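Local coordinates for protein beta-glucosidase (Chaetomella raphigera, PDB 6JXG) that probably hydrolyses terminal, non-reducing beta-D-glucosyl residues, releasing beta-D-glucose during cellulose breakdown, at residues T143-Q146 with Q151-A154; H378-W383 with A388-L393; S420-A425 with T464-A469; D491-S496 with Q568-F573. One frame throughout, in Å; residues are numbered along the deposited sequence.

Contact 1 of 4, residues T143-Q146 with Q151-A154; sequences TGMQ and QACA
Gln146 and Ala152 share the one hydrogen bond between these segments. Ala152 N donates to Gln146 OE1 over 2.9 Å, with an N-H...O angle of 160°. The N-H lies in the carbonyl plane and meets a lone pair of OE1. The same oxygen also lies 3.5 Å from Ala152 CB. Gln146 CG sits beside the backbone N (chi1 -58°), and the chain is extended beyond it. That carries the amide from the helix out to the strand. The amide has further partners near the next strand: OE1 also accepts from Ala195 N, and NE2 donates to Asn193 O. The apolar part is small. Met145 CE rests on Ala152 CB at 3.9 Å, and SD lies 4.0 Å from the same Ala152 CB. Helix 131-147 is the crossover of a beta-alpha-beta unit that joins parallel strands 105-106 and 151-157 in the TIM-barrel-type N-terminal domain. The contact closes the turn from this helix into strand 151-157. A leucine in place of Gln146 would probably leave Ala152 N and Ala195 N without their shared acceptor. One side-chain amide thus satisfies backbone groups of two successive barrel strand regions, with three bonds fixing its rotation.

Contact 2 of 4, residues H378-W383 with A388-L393; sequences HLAMGW and ADFPYL
Met381 meets the Phe390 ring in a Met-aromatic contact inside the long loop between strand 351-355 and helix 396-406 of the family 3 C-terminal domain. Met381 has CG opposite the backbone N (chi1 -167°), a straight middle, and a bend at the end (chi3 -57°). The bend brings CE obliquely up to the ring, nearest Phe390 CZ and CE1. CE is 4.1 Å from the Phe390 ring centroid, an off-centre CH-pi approach. Met381 SD stands farther off and oblique to the ring. Phe390 comes from the opposite direction. Its CZ also touches Ala380 CB at 3.8 Å. Leu393 CD2 lies over one face of the Phe390 ring, toward the rim. The other branch, Leu393 CD1, packs on Ala380 CB at 3.7 Å. Leu393 CD2 also reaches the edge of the His378 imidazole, 4.1 Å from His378 CD2. That ring is held by ND1 to Asp358 O and NE2 to Ser511 OG. An alanine at Met381 is likely to open a gap beside Phe390 and leave its ring freer to turn. A weak hydrogen bond completes the contact: Ala388 N points to Met381 SD over 3.7 Å, at 151°.

Contact 3 of 4, residues S420-A425 with T464-A469; sequences SAAASA and TALVQA
Ala469 brings the one flat group that takes part, its backbone carbonyl, and no aromatic ring is involved. Ala423 CB approaches Ala469 O to 3.5 Å. The same oxygen accepts a hydrogen bond from Ser472 OG, farther along the chain, so a polar partner and a methyl share it. The remaining contacts are between methyl groups. Ala422 CB presses on Leu466 CD1 at 3.5 Å, closer than usual for two carbons. Leu466 reaches across because its CG is turned away from the backbone N (chi1 -168°), which swings CD1 toward the neighbouring helix. Ala422 CB also faces Ala469 CB, more loosely, at 4.4 Å. Helices 419-427 and 463-471 lie side by side on the six-stranded sheet of the family 3 C-terminal domain, an alpha/beta fold. Each belongs to a crossover between parallel strands. The short segments run in broadly the same direction, tilted by 32° (signed crossing angle -32°). Their axes come within 8.6 Å, and the nearest CA atoms, of Ala423 and Ala469, are 5.2 Å apart. The small alanines at the interface permit this closeness. On the sheet side, Ala422 and Leu466 both touch Ile355 on strand 351-355, next to the outermost strand 410-414.

Contact 4 of 4, residues D491-S496 with Q568-F573; sequences DILALS and QPRFEF
Leu493 has the most surface buried here, and its two methyl branches divide between Arg570 and Phe571. Leu493 CD1 lies against the aliphatic part of Arg570, 3.5 Å from Arg570 CD and 3.6 Å from Arg570 CG. The two side chains slide past each other in opposite directions. Leu493 CD2 meets the edge of the Phe571 ring, near its plane, at 4.1 Å from Phe571 CZ. Phe571 and Arg570 also touch one another. Arg570 CG sits 3.6 Å above one face of the Phe571 ring, toward the rim. Arg570 starts with CG opposite the backbone N (chi1 170°) and then bends twice, at chi2 and chi3. The bends lay its methylene groups over the ring face, with Leu493 CD1 alongside them. The charged end goes elsewhere: NH2 forms a salt bridge with Glu490 OE2, one residue before segment 491-496. Arg570 and Phe571 both face Ile533 and form a classic beta bulge. Phe571 and Leu493 also rest on Thr338 of edge strand 335-339. The contact thus joins helix 490-493 to the chain beyond helix 559-564. Its chemistry is divided: apolar packing of methyls on methylenes and on a ring edge binds the two segments, while the arginine charge is probably balanced by Glu490.

Contact 1 belongs to the TIM-barrel-type domain, and contacts 2, 3 and 4 to the C-terminal domain of the family 3 fold. Contacts 1 and 2 come closest across that division, with nearest atoms about 13 Å apart. Contacts 3 and 4 touch directly: Thr464 CG2 packs on Asp491 CB at 3.6 Å, and Val467 CG1 on Leu495 CD1 at 3.8 Å. Helix 463-471 thus links them, although their centres lie 20 Å apart. Contact 2 stands about 12 Å from contact 3 by nearest atoms. The Phe390 side chain of contact 2 is about 12 Å from a bound NAG. That sugar is a protein-attached glycan, not a substrate.

Contact 1 of 4, residues T143-Q146 with Q151-A154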
loop_
_atom_site.group_PDB
_atom_site.type_symbol
_atom_site.label_atom_id
_atom_site.label_comp_id
_atom_site.label_asym_id
_atom_site.label_seq_id
_atom_site.Cartn_x
_atom_site.Cartn_y
_atom_site.Cartn_z
ATOM N N THR A 143 11.091 7.334 0.028
ATOM C CA THR A 143 12.456 7.777 0.424
ATOM C C THR A 143 13.434 6.614 0.178
ATOM O O THR A 143 14.566 6.833 -0.268
ATOM C CB THR A 143 12.490 8.251 1.871
ATOM O OG1 THR A 143 11.560 9.329 2.031
ATOM C CG2 THR A 143 13.878 8.694 2.187
ATOM N N GLY A 144 13.032 5.402 0.483
ATOM C CA GLY A 144 13.822 4.236 0.182
ATOM C C GLY A 144 14.124 4.093 -1.289
ATOM O O GLY A 144 15.271 3.881 -1.713
ATOM N N MET A 145 13.078 4.077 -2.083
ATOM C CA MET A 145 13.209 3.887 -3.513
ATOM C C MET A 145 14.145 4.921 -4.147
ATOM O O MET A 145 15.079 4.575 -4.912
ATOM C CB MET A 145 11.839 4.005 -4.159
ATOM C CG MET A 145 10.935 2.808 -3.933
ATOM S SD MET A 145 9.227 3.035 -4.519
ATOM C CE MET A 145 9.399 2.878 -6.298
ATOM N N GLN A 146 13.881 6.170 -3.824
ATOM C CA GLN A 146 14.635 7.274 -4.410
ATOM C C GLN A 146 16.056 7.399 -3.814
ATOM O O GLN A 146 16.993 7.779 -4.535
ATOM C CB GLN A 146 13.840 8.567 -4.358
ATOM C CG GLN A 146 12.509 8.403 -5.101
ATOM C CD GLN A 146 11.786 9.650 -5.471
ATOM O OE1 GLN A 146 10.853 9.607 -6.299
ATOM N NE2 GLN A 146 12.110 10.751 -4.841
ATOM N N GLN A 151 13.289 6.842 -9.726
ATOM C CA GLN A 151 12.165 7.780 -9.512
ATOM C C GLN A 151 10.932 6.954 -9.076
ATOM O O GLN A 151 10.576 5.965 -9.724
ATOM C CB GLN A 151 11.817 8.499 -10.814
ATOM C CG GLN A 151 12.958 9.350 -11.361
ATOM C CD GLN A 151 12.660 10.031 -12.696
ATOM O OE1 GLN A 151 13.409 9.858 -13.726
ATOM N NE2 GLN A 151 11.595 10.791 -12.728
ATOM N N ALA A 152 10.320 7.297 -7.973
ATOM C CA ALA A 152 9.087 6.665 -7.577
ATOM C C ALA A 152 7.916 7.415 -8.221
ATOM O O ALA A 152 8.060 8.519 -8.768
ATOM C CB ALA A 152 8.948 6.698 -6.033
ATOM N N CYS A 153 6.760 6.762 -8.211
ATOM C CA CYS A 153 5.562 7.226 -8.855
ATOM C C CYS A 153 4.393 6.882 -7.912
ATOM O O CYS A 153 3.857 5.753 -7.911
ATOM C CB CYS A 153 5.339 6.526 -10.201
ATOM S SG CYS A 153 3.850 7.212 -11.081
ATOM N N ALA A 154 3.937 7.872 -7.183
ATOM C CA ALA A 154 2.751 7.725 -6.390
ATOM C C ALA A 154 1.487 7.640 -7.262
ATOM O O ALA A 154 1.157 8.579 -8.032
ATOM C CB ALA A 154 2.620 8.881 -5.401
#

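Contact 2 of 4, residues H378-W383 with A388-L393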
loop_
_atom_site.group_PDB
_atom_site.type_symbol
_atom_site.label_atom_id
_atom_site.label_comp_id
_atom_site.label_asym_id
_atom_site.label_seq_id
_atom_site.Cartn_x
_atom_site.Cartn_y
_atom_site.Cartn_z
ATOM N N HIS A 378 -0.755 -21.794 -2.824
ATOM C CA HIS A 378 -0.382 -20.753 -1.895
ATOM C C HIS A 378 -0.503 -19.367 -2.465
ATOM O O HIS A 378 -0.004 -19.099 -3.532
ATOM C CB HIS A 378 1.000 -20.959 -1.370
ATOM C CG HIS A 378 1.270 -20.097 -0.197
ATOM N ND1 HIS A 378 0.405 -20.027 0.875
ATOM C CD2 HIS A 378 2.258 -19.208 0.048
ATOM C CE1 HIS A 378 0.887 -19.155 1.749
ATOM N NE2 HIS A 378 1.994 -18.637 1.262
ATOM N N LEU A 379 -1.236 -18.514 -1.757
ATOM C CA LEU A 379 -1.520 -17.198 -2.219
ATOM C C LEU A 379 -0.530 -16.196 -1.589
ATOM O O LEU A 379 -0.542 -16.049 -0.347
ATOM C CB LEU A 379 -2.954 -16.782 -1.859
ATOM C CG LEU A 379 -3.335 -15.357 -2.237
ATOM C CD1 LEU A 379 -3.426 -15.230 -3.758
ATOM C CD2 LEU A 379 -4.653 -14.957 -1.672
ATOM N N ALA A 380 0.223 -15.470 -2.436
ATOM C CA ALA A 380 1.252 -14.569 -1.912
ATOM C C ALA A 380 1.289 -13.213 -2.550
ATOM O O ALA A 380 2.095 -12.344 -2.177
ATOM C CB ALA A 380 2.609 -15.238 -1.961
ATOM N N MET A 381 0.295 -12.980 -3.404
ATOM C CA MET A 381 0.195 -11.772 -4.224
ATOM C C MET A 381 -1.270 -11.803 -4.794
ATOM O O MET A 381 -1.723 -12.893 -5.216
ATOM C CB MET A 381 1.191 -12.016 -5.367
ATOM C CG MET A 381 1.471 -10.846 -6.131
ATOM S SD MET A 381 2.750 -10.971 -7.234
ATOM C CE MET A 381 4.159 -11.451 -6.255
ATOM N N GLY A 382 -1.945 -10.680 -4.846
ATOM C CA GLY A 382 -3.095 -10.485 -5.756
ATOM C C GLY A 382 -2.778 -10.359 -7.250
ATOM O O GLY A 382 -1.686 -10.642 -7.687
ATOM N N TRP A 383 -3.775 -10.058 -8.089
ATOM C CA TRP A 383 -3.512 -10.104 -9.533
ATOM C C TRP A 383 -3.553 -8.724 -10.168
ATOM O O TRP A 383 -4.086 -7.770 -9.607
ATOM C CB TRP A 383 -4.487 -11.010 -10.286
ATOM C CG TRP A 383 -5.874 -10.581 -10.350
ATOM C CD1 TRP A 383 -6.393 -9.612 -11.146
ATOM C CD2 TRP A 383 -7.013 -11.164 -9.652
ATOM N NE1 TRP A 383 -7.759 -9.548 -10.995
ATOM C CE2 TRP A 383 -8.166 -10.449 -10.064
ATOM C CE3 TRP A 383 -7.154 -12.176 -8.714
ATOM C CZ2 TRP A 383 -9.456 -10.734 -9.575
ATOM C CZ3 TRP A 383 -8.473 -12.498 -8.254
ATOM C CH2 TRP A 383 -9.586 -11.755 -8.676
ATOM N N ALA A 388 4.759 -9.435 -9.875
ATOM C CA ALA A 388 6.120 -9.828 -10.278
ATOM C C ALA A 388 6.101 -11.348 -10.395
ATOM O O ALA A 388 5.208 -11.964 -9.846
ATOM C CB ALA A 388 7.147 -9.435 -9.270
ATOM N N ASP A 389 7.111 -11.880 -11.084
ATOM C CA ASP A 389 7.301 -13.340 -11.218
ATOM C C ASP A 389 8.083 -13.743 -9.983
ATOM O O ASP A 389 9.021 -13.049 -9.618
ATOM C CB ASP A 389 8.044 -13.672 -12.480
ATOM C CG ASP A 389 7.146 -13.629 -13.726
ATOM O OD1 ASP A 389 5.989 -13.136 -13.685
ATOM O OD2 ASP A 389 7.636 -14.144 -14.753
ATOM N N PHE A 390 7.607 -14.753 -9.251
ATOM C CA PHE A 390 8.320 -15.233 -8.102
ATOM C C PHE A 390 9.605 -15.910 -8.561
ATOM O O PHE A 390 9.542 -16.739 -9.482
ATOM C CB PHE A 390 7.524 -16.306 -7.362
ATOM C CG PHE A 390 6.232 -15.819 -6.750
ATOM C CD1 PHE A 390 6.244 -15.221 -5.543
ATOM C CD2 PHE A 390 5.004 -16.022 -7.397
ATOM C CE1 PHE A 390 5.065 -14.829 -4.924
ATOM C CE2 PHE A 390 3.824 -15.643 -6.804
ATOM C CZ PHE A 390 3.856 -15.027 -5.571
ATOM N N PRO A 391 10.760 -15.574 -7.938
ATOM C CA PRO A 391 11.966 -16.400 -8.218
ATOM C C PRO A 391 11.862 -17.783 -7.549
ATOM O O PRO A 391 12.531 -18.711 -7.962
ATOM C CB PRO A 391 13.127 -15.607 -7.594
ATOM C CG PRO A 391 12.475 -14.730 -6.572
ATOM C CD PRO A 391 11.029 -14.518 -6.960
ATOM N N TYR A 392 10.996 -17.889 -6.564
ATOM C CA TYR A 392 10.678 -19.124 -5.816
ATOM C C TYR A 392 9.537 -18.665 -4.906
ATOM O O TYR A 392 9.277 -17.462 -4.802
ATOM C CB TYR A 392 11.886 -19.607 -4.991
ATOM C CG TYR A 392 12.388 -18.650 -3.965
ATOM C CD1 TYR A 392 11.829 -18.590 -2.687
ATOM C CD2 TYR A 392 13.413 -17.748 -4.257
ATOM C CE1 TYR A 392 12.256 -17.676 -1.748
ATOM C CE2 TYR A 392 13.868 -16.842 -3.301
ATOM C CZ TYR A 392 13.251 -16.789 -2.046
ATOM O OH TYR A 392 13.704 -15.864 -1.080
ATOM N N LEU A 393 8.789 -19.583 -4.332
ATOM C CA LEU A 393 7.759 -19.180 -3.341
ATOM C C LEU A 393 7.820 -20.223 -2.247
ATOM O O LEU A 393 7.539 -21.408 -2.510
ATOM C CB LEU A 393 6.365 -19.112 -3.976
ATOM C CG LEU A 393 5.199 -18.919 -2.980
ATOM C CD1 LEU A 393 5.397 -17.648 -2.182
ATOM C CD2 LEU A 393 3.869 -18.920 -3.716
#

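Contact 3 of 4, residues S420-A425 with T464-A469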
loop_
_atom_site.group_PDB
_atom_site.type_symbol
_atom_site.label_atom_id
_atom_site.label_comp_id
_atom_site.label_asym_id
_atom_site.label_seq_id
_atom_site.Cartn_x
_atom_site.Cartn_y
_atom_site.Cartn_z
ATOM N N SER A 420 -14.122 -33.676 2.531
ATOM C CA SER A 420 -14.145 -35.038 3.057
ATOM C C SER A 420 -12.739 -35.434 3.361
ATOM O O SER A 420 -12.489 -36.020 4.369
ATOM C CB SER A 420 -14.798 -36.018 2.038
ATOM O OG SER A 420 -14.286 -35.671 0.747
ATOM N N ALA A 421 -11.787 -35.127 2.494
ATOM C CA ALA A 421 -10.382 -35.466 2.777
ATOM C C ALA A 421 -9.800 -34.652 3.946
ATOM O O ALA A 421 -8.918 -35.124 4.678
ATOM C CB ALA A 421 -9.523 -35.226 1.535
ATOM N N ALA A 422 -10.290 -33.412 4.067
ATOM C CA ALA A 422 -9.972 -32.545 5.186
ATOM C C ALA A 422 -10.404 -33.144 6.544
ATOM O O ALA A 422 -9.588 -33.233 7.465
ATOM C CB ALA A 422 -10.636 -31.186 4.991
ATOM N N ALA A 423 -11.671 -33.541 6.648
ATOM C CA ALA A 423 -12.166 -34.121 7.931
ATOM C C ALA A 423 -11.424 -35.411 8.214
ATOM O O ALA A 423 -11.063 -35.742 9.373
ATOM C CB ALA A 423 -13.668 -34.354 7.873
ATOM N N SER A 424 -11.127 -36.116 7.129
ATOM C CA SER A 424 -10.408 -37.335 7.240
ATOM C C SER A 424 -9.026 -37.115 7.801
ATOM O O SER A 424 -8.617 -37.804 8.753
ATOM C CB SER A 424 -10.341 -38.060 5.894
ATOM O OG SER A 424 -9.677 -39.269 6.112
ATOM N N ALA A 425 -8.268 -36.152 7.258
ATOM C CA ALA A 425 -6.937 -35.918 7.790
ATOM C C ALA A 425 -6.969 -35.336 9.186
ATOM O O ALA A 425 -6.073 -35.643 9.955
ATOM C CB ALA A 425 -6.152 -34.958 6.860
ATOM N N THR A 464 -14.660 -21.291 4.250
ATOM C CA THR A 464 -15.406 -21.439 5.529
ATOM C C THR A 464 -15.798 -22.951 5.726
ATOM O O THR A 464 -15.519 -23.587 6.783
ATOM C CB THR A 464 -16.599 -20.507 5.580
ATOM O OG1 THR A 464 -16.138 -19.158 5.820
ATOM C CG2 THR A 464 -17.602 -20.943 6.745
ATOM N N ALA A 465 -16.365 -23.516 4.667
ATOM C CA ALA A 465 -16.744 -24.935 4.657
ATOM C C ALA A 465 -15.571 -25.879 4.888
ATOM O O ALA A 465 -15.686 -26.856 5.621
ATOM C CB ALA A 465 -17.550 -25.266 3.391
ATOM N N LEU A 466 -14.378 -25.555 4.380
ATOM C CA LEU A 466 -13.205 -26.317 4.732
ATOM C C LEU A 466 -12.875 -26.314 6.218
ATOM O O LEU A 466 -12.541 -27.380 6.837
ATOM C CB LEU A 466 -11.963 -25.831 3.935
ATOM C CG LEU A 466 -10.728 -26.713 3.995
ATOM C CD1 LEU A 466 -11.027 -28.091 3.455
ATOM C CD2 LEU A 466 -9.599 -26.029 3.194
ATOM N N VAL A 467 -12.837 -25.129 6.801
ATOM C CA VAL A 467 -12.620 -25.005 8.232
ATOM C C VAL A 467 -13.686 -25.766 9.033
ATOM O O VAL A 467 -13.321 -26.486 9.925
ATOM C CB VAL A 467 -12.553 -23.543 8.723
ATOM C CG1 VAL A 467 -12.182 -23.509 10.216
ATOM C CG2 VAL A 467 -11.451 -22.836 7.951
ATOM N N GLN A 468 -14.958 -25.619 8.662
ATOM C CA GLN A 468 -16.048 -26.346 9.353
ATOM C C GLN A 468 -15.831 -27.893 9.335
ATOM O O GLN A 468 -16.010 -28.557 10.367
ATOM C CB GLN A 468 -17.349 -26.001 8.719
ATOM C CG GLN A 468 -17.824 -24.650 9.110
ATOM C CD GLN A 468 -18.957 -24.151 8.294
ATOM O OE1 GLN A 468 -19.138 -24.554 7.147
ATOM N NE2 GLN A 468 -19.766 -23.273 8.885
ATOM N N ALA A 469 -15.375 -28.421 8.191
ATOM C CA ALA A 469 -15.004 -29.824 8.052
ATOM C C ALA A 469 -13.857 -30.239 8.975
ATOM O O ALA A 469 -13.854 -31.347 9.567
ATOM C CB ALA A 469 -14.642 -30.134 6.604
#

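Contact 4 of 4, residues D491-S496 with Q568-F573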
loop_
_atom_site.group_PDB
_atom_site.type_symbol
_atom_site.label_atom_id
_atom_site.label_comp_id
_atom_site.label_asym_id
_atom_site.label_seq_id
_atom_site.Cartn_x
_atom_site.Cartn_y
_atom_site.Cartn_z
ATOM N N ASP A 491 -18.494 -17.204 11.046
ATOM C CA ASP A 491 -18.665 -18.665 10.946
ATOM C C ASP A 491 -17.501 -19.481 11.471
ATOM O O ASP A 491 -17.685 -20.614 12.014
ATOM C CB ASP A 491 -18.901 -19.088 9.491
ATOM C CG ASP A 491 -20.209 -18.605 8.957
ATOM O OD1 ASP A 491 -21.074 -18.275 9.784
ATOM O OD2 ASP A 491 -20.338 -18.439 7.713
ATOM N N ILE A 492 -16.287 -18.956 11.312
ATOM C CA ILE A 492 -15.113 -19.664 11.751
ATOM C C ILE A 492 -15.014 -19.576 13.263
ATOM O O ILE A 492 -14.786 -20.598 13.922
ATOM C CB ILE A 492 -13.849 -19.147 11.052
ATOM C CG1 ILE A 492 -13.945 -19.631 9.619
ATOM C CG2 ILE A 492 -12.594 -19.586 11.798
ATOM C CD1 ILE A 492 -12.846 -19.102 8.709
ATOM N N LEU A 493 -15.243 -18.382 13.808
ATOM C CA LEU A 493 -15.175 -18.116 15.224
ATOM C C LEU A 493 -16.216 -18.876 16.078
ATOM O O LEU A 493 -15.995 -19.146 17.264
ATOM C CB LEU A 493 -15.361 -16.608 15.453
ATOM C CG LEU A 493 -14.167 -15.707 15.042
ATOM C CD1 LEU A 493 -14.592 -14.263 14.971
ATOM C CD2 LEU A 493 -12.975 -15.902 15.948
ATOM N N ALA A 494 -17.301 -19.245 15.469
ATOM C CA ALA A 494 -18.364 -19.996 16.140
ATOM C C ALA A 494 -17.959 -21.431 16.370
ATOM O O ALA A 494 -18.672 -22.147 17.018
ATOM C CB ALA A 494 -19.651 -19.939 15.324
ATOM N N LEU A 495 -16.811 -21.848 15.863
ATOM C CA LEU A 495 -16.356 -23.214 16.025
ATOM C C LEU A 495 -15.519 -23.388 17.244
ATOM O O LEU A 495 -14.427 -22.834 17.321
ATOM C CB LEU A 495 -15.566 -23.674 14.787
ATOM C CG LEU A 495 -16.374 -23.614 13.486
ATOM C CD1 LEU A 495 -15.413 -23.667 12.274
ATOM C CD2 LEU A 495 -17.383 -24.769 13.399
ATOM N N SER A 496 -15.991 -24.176 18.207
ATOM C CA SER A 496 -15.247 -24.265 19.459
ATOM C C SER A 496 -13.883 -24.948 19.306
ATOM O O SER A 496 -12.971 -24.650 20.033
ATOM C CB SER A 496 -16.098 -24.959 20.531
ATOM O OG SER A 496 -16.261 -26.295 20.084
ATOM N N GLN A 568 -19.690 -2.307 17.097
ATOM C CA GLN A 568 -18.593 -3.106 17.564
ATOM C C GLN A 568 -18.070 -3.987 16.399
ATOM O O GLN A 568 -18.809 -4.800 15.844
ATOM C CB GLN A 568 -18.971 -4.030 18.751
ATOM C CG GLN A 568 -19.103 -3.346 20.106
ATOM C CD GLN A 568 -20.566 -3.231 20.513
ATOM O OE1 GLN A 568 -21.278 -4.241 20.585
ATOM N NE2 GLN A 568 -21.034 -1.994 20.763
ATOM N N PRO A 569 -16.770 -3.863 16.104
ATOM C CA PRO A 569 -16.232 -4.720 15.081
ATOM C C PRO A 569 -15.946 -6.025 15.736
ATOM O O PRO A 569 -15.993 -6.100 16.989
ATOM C CB PRO A 569 -14.920 -3.977 14.671
ATOM C CG PRO A 569 -14.577 -3.012 15.773
ATOM C CD PRO A 569 -15.805 -2.882 16.633
ATOM N N ARG A 570 -15.531 -7.026 14.956
ATOM C CA ARG A 570 -15.040 -8.251 15.554
ATOM C C ARG A 570 -13.600 -8.059 15.977
ATOM O O ARG A 570 -13.258 -8.309 17.127
ATOM C CB ARG A 570 -15.211 -9.406 14.625
ATOM C CG ARG A 570 -14.519 -10.669 15.078
ATOM C CD ARG A 570 -15.019 -11.096 16.491
ATOM N NE ARG A 570 -16.414 -11.475 16.438
ATOM C CZ ARG A 570 -17.247 -11.478 17.479
ATOM N NH1 ARG A 570 -16.850 -11.123 18.687
ATOM N NH2 ARG A 570 -18.504 -11.831 17.307
ATOM N N PHE A 571 -12.749 -7.612 15.054
ATOM C CA PHE A 571 -11.379 -7.226 15.381
ATOM C C PHE A 571 -11.187 -5.815 14.804
ATOM O O PHE A 571 -11.412 -5.603 13.596
ATOM C CB PHE A 571 -10.403 -8.200 14.772
ATOM C CG PHE A 571 -10.632 -9.635 15.211
ATOM C CD1 PHE A 571 -10.466 -9.975 16.537
ATOM C CD2 PHE A 571 -10.961 -10.609 14.284
ATOM C CE1 PHE A 571 -10.662 -11.322 16.968
ATOM C CE2 PHE A 571 -11.129 -11.928 14.697
ATOM C CZ PHE A 571 -10.996 -12.265 16.043
ATOM N N GLU A 572 -10.857 -4.867 15.688
ATOM C CA GLU A 572 -10.719 -3.493 15.319
ATOM C C GLU A 572 -9.420 -3.172 14.572
ATOM O O GLU A 572 -8.391 -3.890 14.670
ATOM C CB GLU A 572 -10.848 -2.618 16.575
ATOM C CG GLU A 572 -9.679 -2.745 17.542
ATOM C CD GLU A 572 -9.788 -3.843 18.614
ATOM O OE1 GLU A 572 -10.631 -4.756 18.492
ATOM O OE2 GLU A 572 -8.976 -3.780 19.550
ATOM N N PHE A 573 -9.452 -2.060 13.858
ATOM C CA PHE A 573 -8.234 -1.456 13.315
ATOM C C PHE A 573 -7.195 -1.342 14.427
ATOM O O PHE A 573 -7.511 -0.877 15.501
ATOM C CB PHE A 573 -8.571 -0.101 12.725
ATOM C CG PHE A 573 -7.382 0.698 12.200
ATOM C CD1 PHE A 573 -6.922 0.560 10.864
ATOM C CD2 PHE A 573 -6.691 1.553 13.046
ATOM C CE1 PHE A 573 -5.826 1.277 10.391
ATOM C CE2 PHE A 573 -5.614 2.301 12.555
ATOM C CZ PHE A 573 -5.184 2.170 11.224
#